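Poly-gamma-glutamate hydrolase (Bacillus phage phiNIT1, PDB 3A9L) hydrolyses the gamma-glutamyl linkages of bacterial poly-gamma-glutamate as a zinc peptidase of bacteriophage origin. Local coordinates at residues I25-Q30 and S62-Q67; K133-E138 and L193-A198; T80-D85 and A146-N151. All blocks are in the same frame, centred on the assembly; numbering follows the deposited sequence.

Contact 1: I25-Q30 and S62-Q67; sequences IEVKRQ and SLYLFQ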
loop_
_atom_site.group_PDB
_atom_site.type_symbol
_atom_site.label_atom_id
_atom_site.label_comp_id
_atom_site.label_asym_id
_atom_site.label_seq_id
_atom_site.Cartn_x
_atom_site.Cartn_y
_atom_site.Cartn_z
ATOM N N ILE A 25 4.818 1.996 -5.995
ATOM C CA ILE A 25 3.412 2.244 -5.746
ATOM C C ILE A 25 3.055 1.833 -4.306
ATOM O O ILE A 25 3.453 0.746 -3.817
ATOM C CB ILE A 25 2.503 1.486 -6.750
ATOM C CG1 ILE A 25 3.046 1.589 -8.201
ATOM C CG2 ILE A 25 1.058 2.033 -6.675
ATOM C CD1 ILE A 25 2.246 0.801 -9.231
ATOM N N GLU A 26 2.274 2.687 -3.651
ATOM C CA GLU A 26 1.827 2.497 -2.265
ATOM C C GLU A 26 0.310 2.603 -2.197
ATOM O O GLU A 26 -0.290 3.505 -2.803
ATOM C CB GLU A 26 2.443 3.560 -1.339
ATOM C CG GLU A 26 3.952 3.591 -1.265
ATOM C CD GLU A 26 4.441 4.338 -0.022
ATOM O OE1 GLU A 26 3.721 5.222 0.497
ATOM O OE2 GLU A 26 5.534 4.027 0.462
ATOM N N VAL A 27 -0.335 1.704 -1.439
ATOM C CA VAL A 27 -1.821 1.694 -1.339
ATOM C C VAL A 27 -2.214 1.342 0.099
ATOM O O VAL A 27 -1.678 0.416 0.685
ATOM C CB VAL A 27 -2.464 0.634 -2.278
ATOM C CG1 VAL A 27 -3.997 0.693 -2.225
ATOM C CG2 VAL A 27 -1.998 0.757 -3.719
ATOM N N LYS A 28 -3.156 2.078 0.669
ATOM C CA LYS A 28 -3.802 1.598 1.852
ATOM C C LYS A 28 -5.292 1.855 1.709
ATOM O O LYS A 28 -5.717 2.989 1.763
ATOM C CB LYS A 28 -3.213 2.250 3.139
ATOM C CG LYS A 28 -3.823 1.600 4.453
ATOM C CD LYS A 28 -3.305 2.247 5.724
ATOM C CE LYS A 28 -3.687 1.419 6.972
ATOM N NZ LYS A 28 -3.140 1.988 8.247
ATOM N N ARG A 29 -6.066 0.793 1.488
ATOM C CA ARG A 29 -7.501 0.876 1.382
ATOM C C ARG A 29 -8.039 0.593 2.792
ATOM O O ARG A 29 -7.826 -0.508 3.333
ATOM C CB ARG A 29 -8.029 -0.146 0.356
ATOM C CG ARG A 29 -9.498 0.110 0.034
ATOM C CD ARG A 29 -10.160 -0.888 -0.910
ATOM N NE ARG A 29 -11.608 -0.686 -0.881
ATOM C CZ ARG A 29 -12.534 -1.605 -1.164
ATOM N NH1 ARG A 29 -12.195 -2.797 -1.584
ATOM N NH2 ARG A 29 -13.821 -1.296 -1.070
ATOM N N GLN A 30 -8.711 1.589 3.373
ATOM C CA GLN A 30 -9.101 1.571 4.769
ATOM C C GLN A 30 -10.348 2.410 5.033
ATOM O O GLN A 30 -10.724 2.625 6.171
ATOM C CB GLN A 30 -7.922 2.016 5.665
ATOM C CG GLN A 30 -7.504 3.494 5.535
ATOM C CD GLN A 30 -6.540 3.941 6.627
ATOM O OE1 GLN A 30 -6.245 3.196 7.577
ATOM N NE2 GLN A 30 -6.035 5.159 6.499
ATOM N N SER A 62 -8.404 6.397 2.813
ATOM C CA SER A 62 -7.500 5.512 2.081
ATOM C C SER A 62 -6.441 6.383 1.371
ATOM O O SER A 62 -6.620 7.609 1.219
ATOM C CB SER A 62 -8.230 4.654 1.039
ATOM O OG SER A 62 -9.277 3.861 1.562
ATOM N N LEU A 63 -5.347 5.735 0.973
ATOM C CA LEU A 63 -4.177 6.364 0.379
ATOM C C LEU A 63 -3.781 5.593 -0.867
ATOM O O LEU A 63 -3.865 4.359 -0.906
ATOM C CB LEU A 63 -3.008 6.336 1.388
ATOM C CG LEU A 63 -1.553 6.674 1.025
ATOM C CD1 LEU A 63 -0.758 7.192 2.243
ATOM C CD2 LEU A 63 -0.811 5.510 0.345
ATOM N N TYR A 64 -3.336 6.326 -1.888
ATOM C CA TYR A 64 -2.663 5.715 -3.035
ATOM C C TYR A 64 -1.635 6.705 -3.484
ATOM O O TYR A 64 -1.967 7.885 -3.566
ATOM C CB TYR A 64 -3.633 5.479 -4.182
ATOM C CG TYR A 64 -2.926 5.086 -5.464
ATOM C CD1 TYR A 64 -2.433 6.066 -6.343
ATOM C CD2 TYR A 64 -2.749 3.761 -5.797
ATOM C CE1 TYR A 64 -1.804 5.725 -7.489
ATOM C CE2 TYR A 64 -2.123 3.407 -6.969
ATOM C CZ TYR A 64 -1.647 4.388 -7.794
ATOM O OH TYR A 64 -1.000 4.064 -8.939
ATOM N N LEU A 65 -0.418 6.234 -3.786
ATOM C CA LEU A 65 0.672 7.095 -4.302
ATOM C C LEU A 65 1.482 6.408 -5.380
ATOM O O LEU A 65 2.078 5.359 -5.130
ATOM C CB LEU A 65 1.654 7.417 -3.181
ATOM C CG LEU A 65 1.245 8.133 -1.930
ATOM C CD1 LEU A 65 2.428 8.103 -1.016
ATOM C CD2 LEU A 65 0.839 9.589 -2.258
ATOM N N PHE A 66 1.523 6.986 -6.573
ATOM C CA PHE A 66 2.463 6.521 -7.611
ATOM C C PHE A 66 3.635 7.452 -7.508
ATOM O O PHE A 66 3.489 8.650 -7.771
ATOM C CB PHE A 66 1.835 6.575 -9.023
ATOM C CG PHE A 66 2.721 6.020 -10.107
ATOM C CD1 PHE A 66 3.628 6.864 -10.777
ATOM C CD2 PHE A 66 2.639 4.684 -10.500
ATOM C CE1 PHE A 66 4.471 6.368 -11.774
ATOM C CE2 PHE A 66 3.474 4.189 -11.500
ATOM C CZ PHE A 66 4.389 5.038 -12.142
ATOM N N GLN A 67 4.778 6.913 -7.065
ATOM C CA GLN A 67 5.901 7.755 -6.605
ATOM C C GLN A 67 7.113 7.652 -7.514
ATOM O O GLN A 67 7.551 6.539 -7.796
ATOM C CB GLN A 67 6.351 7.308 -5.196
ATOM C CG GLN A 67 5.361 7.560 -4.040
ATOM C CD GLN A 67 6.062 7.564 -2.679
ATOM O OE1 GLN A 67 6.171 8.603 -2.038
ATOM N NE2 GLN A 67 6.602 6.429 -2.278
HETATM O O HOH W 1 8.589 5.022 -0.855
#
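Four backbone hydrogen bonds zip strand 25-29 to strand 62-67, which run antiparallel at 170°. Glu26 and Leu65 form one hydrogen-bonded pair, with Leu65 N to Glu26 O at 2.9 Å, and Lys28 and Leu63 form the other; Ile25-Phe66 and Val27-Tyr64 are the non-hydrogen-bonded pairs. Just past the end of strand 25-29, a side-chain acceptor replaces the carbonyl: Gln30 N gives a nearly straight bond (173°) to Ser62 OG at 3.0 Å, and that hydroxyl also bonds His96.

Apolar packing fills the face of Ile25, Val27, Tyr64 and Phe66. Tyr64 CG stands anti to its backbone N (chi1 170°), which brings the ring obliquely against two branches: CE2 meets Ile25 CG2 at 3.5 Å and CD2 meets Val27 CG2 at 3.7 Å. Helix 87-94 packs on Ile25, Val27 and Tyr64, and Tyr64 OH bonds Glu86.

The other face is mixed. Glu26 lies alongside Leu65, its OE1 3.5 Å from Leu65 CD1 and hydrogen-bonded to Tyr53 of helix 48-59.

Since Ile25 to Arg29 also pair antiparallel with a strand of the second subunit, the backbone bonds of this edge are used on both sides, and the sheet continues through the dimer.

Contact 2: K133-E138 and L193-A198; sequences KGIAAE and LDYAEA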
loop_
_atom_site.group_PDB
_atom_site.type_symbol
_atom_site.label_atom_id
_atom_site.label_comp_id
_atom_site.label_asym_id
_atom_site.label_seq_id
_atom_site.Cartn_x
_atom_site.Cartn_y
_atom_site.Cartn_z
ATOM N N LYS A 133 -7.221 29.288 7.083
ATOM C CA LYS A 133 -5.908 29.062 7.698
ATOM C C LYS A 133 -4.888 30.024 7.090
ATOM O O LYS A 133 -3.678 29.886 7.299
ATOM C CB LYS A 133 -5.439 27.609 7.552
ATOM C CG LYS A 133 -6.420 26.531 8.055
ATOM C CD LYS A 133 -6.594 26.555 9.557
ATOM C CE LYS A 133 -6.356 25.171 10.115
ATOM N NZ LYS A 133 -7.259 24.834 11.252
ATOM N N GLY A 134 -5.377 30.997 6.332
ATOM C CA GLY A 134 -4.494 32.019 5.748
ATOM C C GLY A 134 -3.682 31.487 4.590
ATOM O O GLY A 134 -2.614 32.024 4.280
ATOM N N ILE A 135 -4.177 30.414 3.969
ATOM C CA ILE A 135 -3.488 29.750 2.869
ATOM C C ILE A 135 -4.206 30.092 1.583
ATOM O O ILE A 135 -5.418 29.895 1.467
ATOM C CB ILE A 135 -3.458 28.217 3.056
ATOM C CG1 ILE A 135 -2.546 27.861 4.236
ATOM C CG2 ILE A 135 -2.945 27.532 1.791
ATOM C CD1 ILE A 135 -3.051 26.677 5.037
ATOM N N ALA A 136 -3.434 30.631 0.649
ATOM C CA ALA A 136 -3.907 31.097 -0.634
ATOM C C ALA A 136 -4.537 29.939 -1.376
ATOM O O ALA A 136 -3.933 28.875 -1.505
ATOM C CB ALA A 136 -2.751 31.677 -1.422
ATOM N N ALA A 137 -5.768 30.135 -1.824
ATOM C CA ALA A 137 -6.508 29.100 -2.517
ATOM C C ALA A 137 -7.677 29.676 -3.301
ATOM O O ALA A 137 -8.406 30.557 -2.817
ATOM C CB ALA A 137 -6.974 28.027 -1.525
ATOM N N GLU A 138 -7.851 29.198 -4.527
ATOM C CA GLU A 138 -8.995 29.630 -5.344
ATOM C C GLU A 138 -9.528 28.517 -6.234
ATOM O O GLU A 138 -8.821 27.533 -6.508
ATOM C CB GLU A 138 -8.618 30.840 -6.210
ATOM C CG GLU A 138 -7.544 30.506 -7.214
ATOM C CD GLU A 138 -6.915 31.729 -7.804
ATOM O OE1 GLU A 138 -7.528 32.352 -8.701
ATOM O OE2 GLU A 138 -5.811 32.063 -7.363
ATOM N N LEU A 193 1.303 21.776 8.320
ATOM C CA LEU A 193 0.292 21.248 9.271
ATOM C C LEU A 193 -1.104 21.876 9.101
ATOM O O LEU A 193 -2.124 21.167 9.043
ATOM C CB LEU A 193 0.788 21.383 10.709
ATOM C CG LEU A 193 2.169 20.764 11.065
ATOM C CD1 LEU A 193 2.581 21.054 12.485
ATOM C CD2 LEU A 193 2.204 19.250 10.833
ATOM N N ASP A 194 -1.141 23.203 9.036
ATOM C CA ASP A 194 -2.386 23.941 8.754
ATOM C C ASP A 194 -3.049 23.529 7.423
ATOM O O ASP A 194 -4.292 23.447 7.310
ATOM C CB ASP A 194 -2.100 25.445 8.769
ATOM C CG ASP A 194 -1.726 25.976 10.160
ATOM O OD1 ASP A 194 -2.011 25.314 11.167
ATOM O OD2 ASP A 194 -1.173 27.095 10.253
ATOM N N TYR A 195 -2.228 23.289 6.401
ATOM C CA TYR A 195 -2.747 22.912 5.088
ATOM C C TYR A 195 -3.458 21.568 5.266
ATOM O O TYR A 195 -4.655 21.446 4.988
ATOM C CB TYR A 195 -1.600 22.828 4.063
ATOM C CG TYR A 195 -2.019 22.926 2.603
ATOM C CD1 TYR A 195 -2.661 21.859 1.969
ATOM C CD2 TYR A 195 -1.742 24.055 1.863
ATOM C CE1 TYR A 195 -3.043 21.930 0.653
ATOM C CE2 TYR A 195 -2.113 24.137 0.517
ATOM C CZ TYR A 195 -2.762 23.070 -0.075
ATOM O OH TYR A 195 -3.133 23.113 -1.395
ATOM N N ALA A 196 -2.738 20.582 5.795
ATOM C CA ALA A 196 -3.305 19.274 5.972
ATOM C C ALA A 196 -4.576 19.264 6.870
ATOM O O ALA A 196 -5.555 18.576 6.552
ATOM C CB ALA A 196 -2.248 18.295 6.443
ATOM N N GLU A 197 -4.595 20.088 7.922
ATOM C CA GLU A 197 -5.771 20.241 8.806
ATOM C C GLU A 197 -6.956 20.864 8.067
ATOM O O GLU A 197 -8.099 20.452 8.248
ATOM C CB GLU A 197 -5.419 21.078 10.032
ATOM C CG GLU A 197 -6.634 21.572 10.864
ATOM C CD GLU A 197 -7.260 20.471 11.746
ATOM O OE1 GLU A 197 -6.656 19.388 11.889
ATOM O OE2 GLU A 197 -8.373 20.673 12.269
ATOM N N ALA A 198 -6.676 21.855 7.224
ATOM C CA ALA A 198 -7.724 22.432 6.360
ATOM C C ALA A 198 -8.466 21.379 5.540
ATOM O O ALA A 198 -9.670 21.434 5.413
ATOM C CB ALA A 198 -7.147 23.493 5.449
HETATM O O HOH W 2 -0.678 28.810 7.763
#
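A Schellman motif ends helix 120-132, and the turn leaving it packs against helix 190-209. Gly134, with its positive phi of 74°, is the C-prime residue: its N bonds Asn131 O, while Ile135 N returns to Leu130 O. Lys133 and Ile135, on either side of that glycine in sequence, both send their side chains to helix 190-209.

Ile135 CG2, anti to its own backbone N, touches the Tyr195 ring 3.7 Å from CD2, the two side chains crossing at about a right angle. The other branch takes CD1 to the helix backbone, 3.7 Å from Tyr195 N. Beyond this contact the Tyr195 ring meets Phe174 edge-to-face, and its hydroxyl bonds Thr113.

Lys133 bends at chi2, chi3 and chi4 to lie across the helix surface. Its CG passes 4.1 Å from Ala198 CB, and NZ ends 3.3 Å from Glu197 CG. Lys133 NZ stays 4.4 Å from Glu197 OE2, too far for a salt bridge; it pairs instead with Glu201, and Glu197 with Lys200. Water 2 donates to Lys133 O at 3.2 Å and to Asp194 OD2 at 3.1 Å.

The chemistry is thus divided: a buried apolar Ile135-Tyr195 contact inside, and outside it a more open polar side where one water joins the segments and the acidic side chains near Lys133 probably stabilise its positive charge.

Contact 3: T80-D85 and A146-N151; sequences TSTHFD and ATDPDN. With PO4 (phosphate ion), chain D.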
loop_
_atom_site.group_PDB
_atom_site.type_symbol
_atom_site.label_atom_id
_atom_site.label_comp_id
_atom_site.label_asym_id
_atom_site.label_seq_id
_atom_site.Cartn_x
_atom_site.Cartn_y
_atom_site.Cartn_z
ATOM N N THR A 80 0.108 12.567 -17.261
ATOM C CA THR A 80 -0.983 13.455 -16.936
ATOM C C THR A 80 -2.236 12.701 -16.442
ATOM O O THR A 80 -2.514 11.583 -16.894
ATOM C CB THR A 80 -1.307 14.331 -18.146
ATOM O OG1 THR A 80 -1.948 15.534 -17.703
ATOM C CG2 THR A 80 -2.168 13.562 -19.162
ATOM N N SER A 81 -2.984 13.313 -15.520
ATOM C CA SER A 81 -4.170 12.674 -14.878
ATOM C C SER A 81 -5.272 12.178 -15.816
ATOM O O SER A 81 -5.931 11.164 -15.535
ATOM C CB SER A 81 -4.808 13.604 -13.831
ATOM O OG SER A 81 -3.835 14.271 -13.052
ATOM N N THR A 82 -5.507 12.889 -16.923
ATOM C CA THR A 82 -6.470 12.389 -17.901
ATOM C C THR A 82 -6.026 11.071 -18.593
ATOM O O THR A 82 -6.833 10.452 -19.266
ATOM C CB THR A 82 -6.718 13.405 -19.014
ATOM O OG1 THR A 82 -5.470 13.675 -19.653
ATOM C CG2 THR A 82 -7.343 14.703 -18.469
ATOM N N HIS A 83 -4.753 10.686 -18.459
ATOM C CA HIS A 83 -4.162 9.530 -19.180
ATOM C C HIS A 83 -3.686 8.468 -18.195
ATOM O O HIS A 83 -3.174 7.399 -18.574
ATOM C CB HIS A 83 -2.979 9.977 -20.051
ATOM C CG HIS A 83 -3.376 10.862 -21.186
ATOM N ND1 HIS A 83 -2.501 11.237 -22.177
ATOM C CD2 HIS A 83 -4.566 11.421 -21.506
ATOM C CE1 HIS A 83 -3.130 11.994 -23.055
ATOM N NE2 HIS A 83 -4.388 12.118 -22.672
ATOM N N PHE A 84 -3.889 8.774 -16.925
ATOM C CA PHE A 84 -3.262 7.995 -15.876
ATOM C C PHE A 84 -4.154 6.831 -15.605
ATOM O O PHE A 84 -5.317 6.971 -15.205
ATOM C CB PHE A 84 -3.002 8.821 -14.620
ATOM C CG PHE A 84 -2.271 8.054 -13.536
ATOM C CD1 PHE A 84 -2.978 7.295 -12.618
ATOM C CD2 PHE A 84 -0.891 8.102 -13.446
ATOM C CE1 PHE A 84 -2.329 6.604 -11.628
ATOM C CE2 PHE A 84 -0.229 7.404 -12.458
ATOM C CZ PHE A 84 -0.943 6.678 -11.542
ATOM N N ASP A 85 -3.580 5.671 -15.850
ATOM C CA ASP A 85 -4.367 4.458 -15.919
ATOM C C ASP A 85 -3.746 3.298 -15.124
ATOM O O ASP A 85 -4.062 2.155 -15.372
ATOM C CB ASP A 85 -4.621 4.081 -17.400
ATOM C CG ASP A 85 -3.389 3.511 -18.104
ATOM O OD1 ASP A 85 -2.269 3.855 -17.732
ATOM O OD2 ASP A 85 -3.557 2.730 -19.068
ATOM N N ALA A 146 -10.233 20.514 -14.287
ATOM C CA ALA A 146 -10.638 19.093 -14.180
ATOM C C ALA A 146 -12.146 18.826 -14.114
ATOM O O ALA A 146 -12.648 18.288 -13.126
ATOM C CB ALA A 146 -9.929 18.453 -12.977
ATOM N N THR A 147 -12.900 19.219 -15.138
ATOM C CA THR A 147 -14.335 18.942 -15.135
ATOM C C THR A 147 -14.700 17.899 -16.186
ATOM O O THR A 147 -15.848 17.743 -16.518
ATOM C CB THR A 147 -15.204 20.211 -15.346
ATOM O OG1 THR A 147 -14.918 20.784 -16.636
ATOM C CG2 THR A 147 -14.968 21.225 -14.197
ATOM N N ASP A 148 -13.692 17.200 -16.697
ATOM C CA ASP A 148 -13.848 16.162 -17.719
ATOM C C ASP A 148 -13.965 14.840 -17.033
ATOM O O ASP A 148 -13.631 14.760 -15.866
ATOM C CB ASP A 148 -12.613 16.157 -18.621
ATOM C CG ASP A 148 -11.357 15.924 -17.849
ATOM O OD1 ASP A 148 -10.775 16.888 -17.269
ATOM O OD2 ASP A 148 -10.942 14.763 -17.817
ATOM N N PRO A 149 -14.397 13.770 -17.757
ATOM C CA PRO A 149 -14.615 12.464 -17.108
ATOM C C PRO A 149 -13.419 11.508 -17.131
ATOM O O PRO A 149 -13.481 10.417 -16.532
ATOM C CB PRO A 149 -15.741 11.864 -17.946
ATOM C CG PRO A 149 -15.350 12.280 -19.353
ATOM C CD PRO A 149 -14.942 13.767 -19.129
ATOM N N ASP A 150 -12.364 11.904 -17.824
ATOM C CA ASP A 150 -11.095 11.171 -17.863
ATOM C C ASP A 150 -10.206 11.406 -16.652
ATOM O O ASP A 150 -9.582 10.471 -16.171
ATOM C CB ASP A 150 -10.289 11.572 -19.072
ATOM C CG ASP A 150 -10.973 11.214 -20.380
ATOM O OD1 ASP A 150 -11.766 10.246 -20.411
ATOM O OD2 ASP A 150 -10.673 11.899 -21.389
ATOM N N ASN A 151 -10.092 12.652 -16.201
ATOM C CA ASN A 151 -9.207 12.941 -15.072
ATOM C C ASN A 151 -9.345 11.891 -13.948
ATOM O O ASN A 151 -10.403 11.772 -13.321
ATOM C CB ASN A 151 -9.439 14.359 -14.535
ATOM C CG ASN A 151 -8.358 14.790 -13.531
ATOM O OD1 ASN A 151 -8.115 14.107 -12.524
ATOM N ND2 ASN A 151 -7.711 15.929 -13.796
HETATM P P PO4 D . -1.251 16.993 -14.397
HETATM O O1 PO4 D . -0.952 16.898 -15.878
HETATM O O2 PO4 D . -2.001 18.266 -14.041
HETATM O O3 PO4 D . -2.136 15.812 -14.100
HETATM O O4 PO4 D . 0.019 16.937 -13.593
HETATM O O HOH W 3 -6.124 14.847 -10.566
HETATM O O HOH W 4 -7.817 8.326 -15.794
#
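Oxygen O3 of the phosphate, probably a guest from the crystallisation liquor, is gripped twice by Ser81: by OG at 2.5 Å and by the backbone N at 3.0 Å (161°). Ser81 OG lies beside its own N, anti to the carbonyl carbon (chi1 -41°), so both donors reach one oxygen. Thr80 OG1, anti to its N, makes a very short bond of 2.5 Å to phosphate O1, and His78 binds the ion as well.

Across the contact, Ser81 CB lies against the amide of Asn151, 3.6 Å from OD1. That oxygen also accepts from Val153 N and from water 3, which reaches Ser81 OG only weakly; Asn151 ND2 bonds Gln163.

Thr82 fits its methyl over the turn of 146-151, with CG2 3.7 Å from Asp148 OD2. This carboxylate oxygen is already taken from above its plane by Asn151 N at 2.8 Å, closing an Asx motif that fixes the turn. Alongside, Asp150 CB packs on Thr82, 3.6 Å from Thr82 O.

The two segments are loops: 80-85 runs from strand 62-68 towards helix 87-94. Loop 146-151 leads from strand 138-139 to strand 162-167. The Ser81 side chain touches His40 of strand 34-42 and Gln163 of strand 162-167 and lies about 5 Å from the zinc, so the loops meet beside the metal site at the end of the central strands.

Along the chain contact 1 closes before the other two open, whereas contacts 2 and 3 alternate their segments. All three belong to one mixed sheet or its surroundings: contact 1 forms its dimer edge, strand 23-29 beside 62-68; contact 2 packs helix 190-209 against the turn leading to the opposite edge, strand 138-139; contact 3 joins loops beside the zinc bound by His40, Glu45 and His103. Contacts 1 and 3 have centres 18 Å apart yet touch, because Phe84 packs on Tyr64 and Phe66. Contact 2 lies about 11 Å from contact 3 between nearest atoms, on the opposite side of the chain's centre. The strand pair at the subunit interface and the loop beside the zinc thus share Phe84 packing.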